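Local coordinates for protein putative sortase (Streptococcus pneumoniae, PDB 2W1K) that probably acts as a class C sortase, a transpeptidase that joins pilin subunits covalently while pneumococcal pilus fibres are assembled, at residues Leu67-Ser71 against Leu72-Glu76; Arg123-Asp126 against Gln127-Val130; Gln55-Asp59 against Pro60-Tyr64. All blocks are in the same frame, centred on the assembly; numbering follows the deposited sequence. Where two conformers were deposited one is given.

Contact 1: residues Leu67-Ser71 against Leu72-Glu76; sequences LSIPS and LEIME
The carbonyl oxygen Ile69 O is gripped by two amides where the hairpin of strands 65-69 and 74-80 in the sortase beta-barrel turns back on itself. Leu72 N bonds to Ile69 O at 2.9 Å and Ile74 N bonds to the same Ile69 O at 3.2 Å, from opposite faces of the carbonyl plane. Glu73 and Ile74 together face Ile69, a G1 beta bulge, with Glu73 in the left-handed helical region (phi 44°, psi 52°). A further bond, 2.9 Å from Glu73 N to Pro70 O, ties the short 3-10 turn. Beyond the bulge the pairing is regular: Ile69 N donates to Ile74 O at 2.7 Å, and Leu67 and Glu76 exchange two bonds. Leu67, Ile69 and Ile74 put their side chains on one face of the hairpin, where Leu67 and Ile69 also meet Leu134 of strand 133-137. Ser68 points to the other face, its OG bonded to Ala209 O near the C-terminal end of the model. Ile69 turns CG2 opposite its own backbone N (CG1 takes chi1 -51°), and this methyl group lies alongside Leu72, with Ile69 CG2 at 4.0 Å from Leu72 CG.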
loop_
_atom_site.group_PDB
_atom_site.type_symbol
_atom_site.label_atom_id
_atom_site.label_comp_id
_atom_site.label_asym_id
_atom_site.label_seq_id
_atom_site.Cartn_x
_atom_site.Cartn_y
_atom_site.Cartn_z
ATOM N N LEU A 67 1.894 4.782 -4.818
ATOM C CA LEU A 67 2.172 5.185 -3.474
ATOM C C LEU A 67 3.446 6.076 -3.463
ATOM O O LEU A 67 4.483 5.777 -4.108
ATOM C CB LEU A 67 2.356 3.929 -2.575
ATOM C CG LEU A 67 2.609 4.197 -1.074
ATOM C CD1 LEU A 67 2.158 2.981 -0.262
ATOM C CD2 LEU A 67 4.132 4.429 -0.754
ATOM N N SER A 68 3.390 7.134 -2.689
ATOM C CA SER A 68 4.481 8.071 -2.716
ATOM C C SER A 68 4.804 8.514 -1.292
ATOM O O SER A 68 3.894 8.719 -0.496
ATOM C CB SER A 68 4.107 9.260 -3.610
ATOM O OG SER A 68 4.981 10.308 -3.376
ATOM N N ILE A 69 6.101 8.538 -0.928
ATOM C CA ILE A 69 6.501 9.107 0.382
ATOM C C ILE A 69 7.647 10.078 0.073
ATOM O O ILE A 69 8.815 9.653 -0.012
ATOM C CB ILE A 69 7.064 8.042 1.372
ATOM C CG1 ILE A 69 6.137 6.861 1.515
ATOM C CG2 ILE A 69 7.563 8.666 2.638
ATOM C CD1 ILE A 69 6.515 5.937 2.601
ATOM N N PRO A 70 7.291 11.320 -0.226
ATOM C CA PRO A 70 8.242 12.316 -0.698
ATOM C C PRO A 70 9.464 12.457 0.198
ATOM O O PRO A 70 10.589 12.610 -0.310
ATOM C CB PRO A 70 7.418 13.661 -0.760
ATOM C CG PRO A 70 5.911 13.141 -0.936
ATOM C CD PRO A 70 5.898 11.835 -0.130
ATOM N N SER A 71 9.269 12.365 1.507
ATOM C CA SER A 71 10.401 12.631 2.334
ATOM C C SER A 71 11.454 11.538 2.171
ATOM O O SER A 71 12.527 11.723 2.593
ATOM C CB SER A 71 9.987 12.909 3.780
ATOM O OG SER A 71 9.486 11.734 4.415
ATOM N N LEU A 72 11.141 10.421 1.519
ATOM C CA LEU A 72 12.101 9.318 1.317
ATOM C C LEU A 72 12.374 9.137 -0.175
ATOM O O LEU A 72 13.017 8.184 -0.584
ATOM C CB LEU A 72 11.500 7.994 1.831
ATOM C CG LEU A 72 11.353 7.767 3.334
ATOM C CD1 LEU A 72 10.855 6.384 3.859
ATOM C CD2 LEU A 72 12.667 8.258 4.071
ATOM N N GLU A 73 11.839 10.046 -0.987
ATOM C CA GLU A 73 11.786 9.938 -2.426
ATOM C C GLU A 73 11.380 8.551 -2.872
ATOM O O GLU A 73 11.963 7.971 -3.744
ATOM C CB GLU A 73 13.086 10.368 -3.028
ATOM C CG GLU A 73 13.333 11.841 -2.666
ATOM C CD GLU A 73 14.638 12.371 -3.188
ATOM O OE1 GLU A 73 15.570 11.560 -3.258
ATOM O OE2 GLU A 73 14.720 13.586 -3.531
ATOM N N ILE A 74 10.280 8.085 -2.323
ATOM C CA ILE A 74 9.674 6.842 -2.764
ATOM C C ILE A 74 8.449 7.135 -3.599
ATOM O O ILE A 74 7.540 7.862 -3.115
ATOM C CB ILE A 74 9.244 6.059 -1.537
ATOM C CG1 ILE A 74 10.500 5.653 -0.736
ATOM C CG2 ILE A 74 8.391 4.755 -1.945
ATOM C CD1 ILE A 74 10.165 4.949 0.646
ATOM N N MET A 75 8.404 6.609 -4.820
ATOM C CA MET A 75 7.225 6.742 -5.656
ATOM C C MET A 75 7.053 5.415 -6.430
ATOM O O MET A 75 7.783 5.191 -7.358
ATOM C CB MET A 75 7.426 7.947 -6.609
ATOM C CG MET A 75 6.261 8.249 -7.564
ATOM S SD MET A 75 6.440 9.612 -8.766
ATOM C CE MET A 75 7.329 10.949 -7.910
ATOM N N GLU A 76 6.080 4.546 -6.056
ATOM C CA GLU A 76 6.047 3.184 -6.603
ATOM C C GLU A 76 4.629 2.685 -6.942
ATOM O O GLU A 76 3.651 3.010 -6.255
ATOM C CB GLU A 76 6.605 2.233 -5.531
ATOM C CG GLU A 76 8.046 2.318 -5.177
ATOM C CD GLU A 76 8.970 1.898 -6.361
ATOM O OE1 GLU A 76 8.561 1.083 -7.235
ATOM O OE2 GLU A 76 10.103 2.411 -6.435
#

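Contact 2: residues Arg123-Asp126 against Gln127-Val130; sequences RHLD and QLKV
His124 and Gln127 run side by side on the outside of a short 3-10 turn, in the loop between strands 106-111 and 133-137 of the sortase beta-barrel. The turn is closed by Gln127 N, which donates to His124 O at 3.0 Å from above the carbonyl plane. One residue further on, Leu128 N makes a weak bond of 3.3 Å to Leu125 O. Gln127 places CG beside its own backbone N (chi1 -74°) and then runs extended, which lays its aliphatic part along the His124 backbone, Gln127 CB at 3.4 Å from His124 O, and carries the amide up to the imidazole. There Gln127 OE1 stands 3.4 Å from His124 ND1, with the ring and amide planes 36° apart. CB of the preceding Arg123 sits over the centre of one face of the same ring, so His124 is packed by both its neighbour in sequence and the glutamine three residues on.

The inner side of the turn is apolar. Leu125 and Leu128 point the same way into the barrel wall and share contacts with Val187, while Leu125 also reaches Leu172 and Thr174. Asp126 behaves differently: its CG lies between its backbone N and carbonyl carbon (chi1 56°), which holds the carboxylate over its own backbone, Asp126 CG 3.4 Å from Gln127 N, while OD1 makes a salt bridge to Arg114. The same arginine donates through NE to Arg123 O, so Arg114 holds both the Arg123 carbonyl and the Asp126 carboxylate. The two leucines meet through methyl groups, Leu125 CD2 lying 3.5 Å from Leu128 CD1.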
loop_
_atom_site.group_PDB
_atom_site.type_symbol
_atom_site.label_atom_id
_atom_site.label_comp_id
_atom_site.label_asym_id
_atom_site.label_seq_id
_atom_site.Cartn_x
_atom_site.Cartn_y
_atom_site.Cartn_z
ATOM N N ARG A 123 13.883 0.285 1.709
ATOM C CA ARG A 123 15.201 0.238 2.433
ATOM C C ARG A 123 15.169 1.150 3.672
ATOM O O ARG A 123 15.626 0.770 4.824
ATOM C CB ARG A 123 16.334 0.685 1.504
ATOM C CG ARG A 123 17.734 0.290 2.053
ATOM C CD ARG A 123 18.729 0.276 0.920
ATOM N NE ARG A 123 18.360 -0.742 -0.093
ATOM C CZ ARG A 123 18.997 -0.886 -1.255
ATOM N NH1 ARG A 123 20.035 -0.084 -1.556
ATOM N NH2 ARG A 123 18.616 -1.849 -2.107
ATOM N N HIS A 124 14.593 2.338 3.468
ATOM C CA HIS A 124 14.665 3.462 4.436
ATOM C C HIS A 124 13.433 3.831 5.288
ATOM O O HIS A 124 13.363 4.922 5.867
ATOM C CB HIS A 124 15.077 4.739 3.701
ATOM C CG HIS A 124 16.363 4.586 2.919
ATOM N ND1 HIS A 124 17.588 4.310 3.531
ATOM C CD2 HIS A 124 16.617 4.700 1.586
ATOM C CE1 HIS A 124 18.524 4.247 2.598
ATOM N NE2 HIS A 124 17.959 4.451 1.416
ATOM N N LEU A 125 12.485 2.947 5.424
ATOM C CA LEU A 125 11.330 3.252 6.262
ATOM C C LEU A 125 11.709 3.635 7.672
ATOM O O LEU A 125 10.919 4.257 8.398
ATOM C CB LEU A 125 10.476 2.002 6.347
ATOM C CG LEU A 125 9.561 1.797 5.143
ATOM C CD1 LEU A 125 8.479 0.745 5.366
ATOM C CD2 LEU A 125 8.977 3.035 4.725
ATOM N N ASP A 126 12.897 3.207 8.115
ATOM C CA ASP A 126 13.282 3.429 9.557
ATOM C C ASP A 126 13.584 4.925 9.815
ATOM O O ASP A 126 13.621 5.365 10.948
ATOM C CB ASP A 126 14.496 2.590 9.952
ATOM C CG ASP A 126 15.690 2.858 9.057
ATOM O OD1 ASP A 126 15.678 2.548 7.860
ATOM O OD2 ASP A 126 16.663 3.429 9.521
ATOM N N GLN A 127 13.774 5.696 8.748
ATOM C CA GLN A 127 13.952 7.139 8.840
ATOM C C GLN A 127 12.707 8.046 9.070
ATOM O O GLN A 127 12.875 9.224 9.376
ATOM C CB GLN A 127 14.581 7.562 7.557
ATOM C CG GLN A 127 16.015 7.157 7.503
ATOM C CD GLN A 127 16.656 7.454 6.172
ATOM O OE1 GLN A 127 17.640 6.825 5.814
ATOM N NE2 GLN A 127 16.097 8.427 5.422
ATOM N N LEU A 128 11.502 7.503 8.855
ATOM C CA LEU A 128 10.271 8.213 8.923
ATOM C C LEU A 128 10.061 8.714 10.332
ATOM O O LEU A 128 10.332 7.949 11.294
ATOM C CB LEU A 128 9.113 7.289 8.529
ATOM C CG LEU A 128 9.016 7.031 7.025
ATOM C CD1 LEU A 128 8.097 5.798 6.743
ATOM C CD2 LEU A 128 8.555 8.335 6.365
ATOM N N LYS A 129 9.581 9.971 10.444
ATOM C CA LYS A 129 9.347 10.637 11.742
ATOM C C LYS A 129 7.861 10.875 11.763
ATOM O O LYS A 129 7.272 10.970 10.686
ATOM C CB LYS A 129 10.008 12.005 11.768
ATOM C CG LYS A 129 11.544 12.035 11.591
ATOM C CD LYS A 129 12.350 11.759 12.917
ATOM C CE LYS A 129 13.876 11.387 12.623
ATOM N NZ LYS A 129 14.913 11.724 13.704
ATOM N N VAL A 130 7.277 11.013 12.971
ATOM C CA VAL A 130 5.850 11.148 13.160
ATOM C C VAL A 130 5.417 12.407 12.358
ATOM O O VAL A 130 6.095 13.419 12.408
ATOM C CB VAL A 130 5.572 11.391 14.632
ATOM C CG1 VAL A 130 4.128 11.827 14.885
ATOM C CG2 VAL A 130 6.004 10.168 15.509
#

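Contact 3: residues Gln55-Asp59 against Pro60-Tyr64; sequences QVSDD and PDAVY
Asp59 closes its own turn with two acceptors, one in its side chain and one in its main chain. Its carboxylate oxygen OD1 accepts from Asp61 N at 2.9 Å, an Asx turn, while its carbonyl O accepts from Ala62 N at 3.1 Å and closes a type I beta turn from Asp59 to Ala62. Just upstream, Ser57 OG accepts from Asp59 N at 3.3 Å, an ST turn, so the loop between helix 18-34 and strand 65-69 is folded by successive turns in which two side-chain oxygens hold backbone amides.

CG of Asp59 stands opposite the backbone N (chi1 177°), which swings the carboxylate forward over Pro60 and Asp61. The Asp61 amide reaches OD1 from above the carboxylate plane, 51° out of it, with an N-H...O angle of 146°. Pro60 has no N-H to offer; its phi suits the second position of the turn, and the next amide, Asp61 N, is the one that meets OD1. Asp59 OD1 and Asp61 OD2 are 4.7 Å apart, and the two like charges may be eased by the amide bound to the first carboxylate and by the bond from Asp61 OD1 to His86 NE2. Ala62 turns its methyl group back toward the earlier segment, CB lying 3.9 Å from Ser57 OG.

Val56, before the turns, and Tyr64, after them, meet in a buried apolar contact. They cross at about a right angle beside Leu80 of strand 74-80 and Gln24 of helix 18-34, and Tyr64 OH is hydrogen-bonded to Ser28 OG of that helix. The loop is thus pinned between the helix and the barrel, and the meeting itself is made by one methyl group, Val56 CG1, 3.8 Å from Tyr64 CE1.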
loop_
_atom_site.group_PDB
_atom_site.type_symbol
_atom_site.label_atom_id
_atom_site.label_comp_id
_atom_site.label_asym_id
_atom_site.label_seq_id
_atom_site.Cartn_x
_atom_site.Cartn_y
_atom_site.Cartn_z
ATOM N N GLN A 55 -9.987 -10.811 -7.399
ATOM C CA GLN A 55 -11.172 -10.500 -8.241
ATOM C C GLN A 55 -11.469 -8.993 -8.203
ATOM O O GLN A 55 -12.626 -8.545 -8.031
ATOM C CB GLN A 55 -12.427 -11.293 -7.809
ATOM C CG GLN A 55 -12.157 -12.734 -7.689
ATOM C CD GLN A 55 -13.384 -13.616 -7.459
ATOM O OE1 GLN A 55 -14.288 -13.272 -6.686
ATOM N NE2 GLN A 55 -13.394 -14.813 -8.096
ATOM N N VAL A 56 -10.434 -8.195 -8.255
ATOM C CA VAL A 56 -10.652 -6.733 -8.288
ATOM C C VAL A 56 -10.436 -6.317 -9.802
ATOM O O VAL A 56 -11.233 -5.601 -10.408
ATOM C CB VAL A 56 -9.676 -5.982 -7.276
ATOM C CG1 VAL A 56 -9.541 -4.490 -7.600
ATOM C CG2 VAL A 56 -10.032 -6.329 -5.762
ATOM N N SER A 57 -9.424 -6.900 -10.416
ATOM C CA SER A 57 -9.166 -6.595 -11.846
ATOM C C SER A 57 -9.224 -7.888 -12.685
ATOM O O SER A 57 -8.943 -8.973 -12.143
ATOM C CB SER A 57 -7.726 -5.999 -11.996
ATOM O OG SER A 57 -7.568 -5.678 -13.397
ATOM N N ASP A 58 -9.414 -7.792 -14.004
ATOM C CA ASP A 58 -9.317 -9.004 -14.818
ATOM C C ASP A 58 -7.884 -9.491 -14.971
ATOM O O ASP A 58 -7.656 -10.572 -15.420
ATOM C CB ASP A 58 -9.811 -8.727 -16.250
ATOM C CG ASP A 58 -11.305 -9.017 -16.435
ATOM O OD1 ASP A 58 -12.156 -8.267 -15.836
ATOM O OD2 ASP A 58 -11.648 -9.980 -17.212
ATOM N N ASP A 59 -6.924 -8.610 -14.727
ATOM C CA ASP A 59 -5.527 -8.897 -14.818
ATOM C C ASP A 59 -4.955 -8.946 -13.373
ATOM O O ASP A 59 -4.839 -7.946 -12.661
ATOM C CB ASP A 59 -4.891 -7.732 -15.628
ATOM C CG ASP A 59 -3.381 -7.867 -15.745
ATOM O OD1 ASP A 59 -2.781 -8.837 -15.176
ATOM O OD2 ASP A 59 -2.781 -6.967 -16.399
ATOM N N PRO A 60 -4.622 -10.131 -12.917
ATOM C CA PRO A 60 -4.038 -10.334 -11.593
ATOM C C PRO A 60 -2.766 -9.467 -11.326
ATOM O O PRO A 60 -2.488 -9.134 -10.148
ATOM C CB PRO A 60 -3.711 -11.827 -11.586
ATOM C CG PRO A 60 -4.705 -12.405 -12.681
ATOM C CD PRO A 60 -4.637 -11.372 -13.726
ATOM N N ASP A 61 -2.037 -9.080 -12.375
ATOM C CA ASP A 61 -0.858 -8.215 -12.237
ATOM C C ASP A 61 -1.058 -6.709 -12.601
ATOM O O ASP A 61 -0.058 -6.030 -12.772
ATOM C CB ASP A 61 0.292 -8.736 -13.042
ATOM C CG ASP A 61 0.689 -10.152 -12.626
ATOM O OD1 ASP A 61 0.559 -10.537 -11.408
ATOM O OD2 ASP A 61 1.098 -10.908 -13.526
ATOM N N ALA A 62 -2.304 -6.172 -12.660
ATOM C CA ALA A 62 -2.437 -4.780 -12.971
ATOM C C ALA A 62 -1.979 -3.945 -11.754
ATOM O O ALA A 62 -2.098 -4.363 -10.600
ATOM C CB ALA A 62 -3.907 -4.443 -13.339
ATOM N N VAL A 63 -1.446 -2.773 -12.029
ATOM C CA VAL A 63 -1.179 -1.844 -10.979
ATOM C C VAL A 63 -2.527 -1.373 -10.335
ATOM O O VAL A 63 -3.452 -0.853 -11.024
ATOM C CB VAL A 63 -0.436 -0.661 -11.541
ATOM C CG1 VAL A 63 -0.272 0.369 -10.473
ATOM C CG2 VAL A 63 0.946 -1.172 -12.122
ATOM N N TYR A 64 -2.651 -1.599 -9.022
ATOM C CA TYR A 64 -3.858 -1.217 -8.389
ATOM C C TYR A 64 -3.878 0.307 -7.939
ATOM O O TYR A 64 -4.964 0.945 -7.901
ATOM C CB TYR A 64 -4.022 -2.123 -7.166
ATOM C CG TYR A 64 -5.261 -1.747 -6.305
ATOM C CD1 TYR A 64 -6.552 -1.927 -6.789
ATOM C CD2 TYR A 64 -5.107 -1.235 -4.995
ATOM C CE1 TYR A 64 -7.674 -1.585 -6.019
ATOM C CE2 TYR A 64 -6.232 -0.869 -4.228
ATOM C CZ TYR A 64 -7.486 -1.095 -4.741
ATOM O OH TYR A 64 -8.577 -0.818 -3.977
#

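Along the chain contact 3 comes first, then contact 1, then contact 2. Residues 55-64 lead from helix 18-34 into strand 65-69, the first strand of the hairpin whose turn is contact 1, yet the centres are 22 Å apart and their segments merely adjoin in sequence without touching otherwise, although strand 74-80 runs from one to the other. Contacts 1 and 2 lie on the same side of the chain's centre, with their centres 11 Å apart, and do touch: Leu72 of the hairpin turn packs on His124, Gln127 and Leu128. Contact 3 lies across the chain's centre from contact 2, their nearest atoms about 17 Å apart. Helix 18-34 and the loop joining strands 106-111 and 133-137 are thus fastened to separate regions of one sortase barrel.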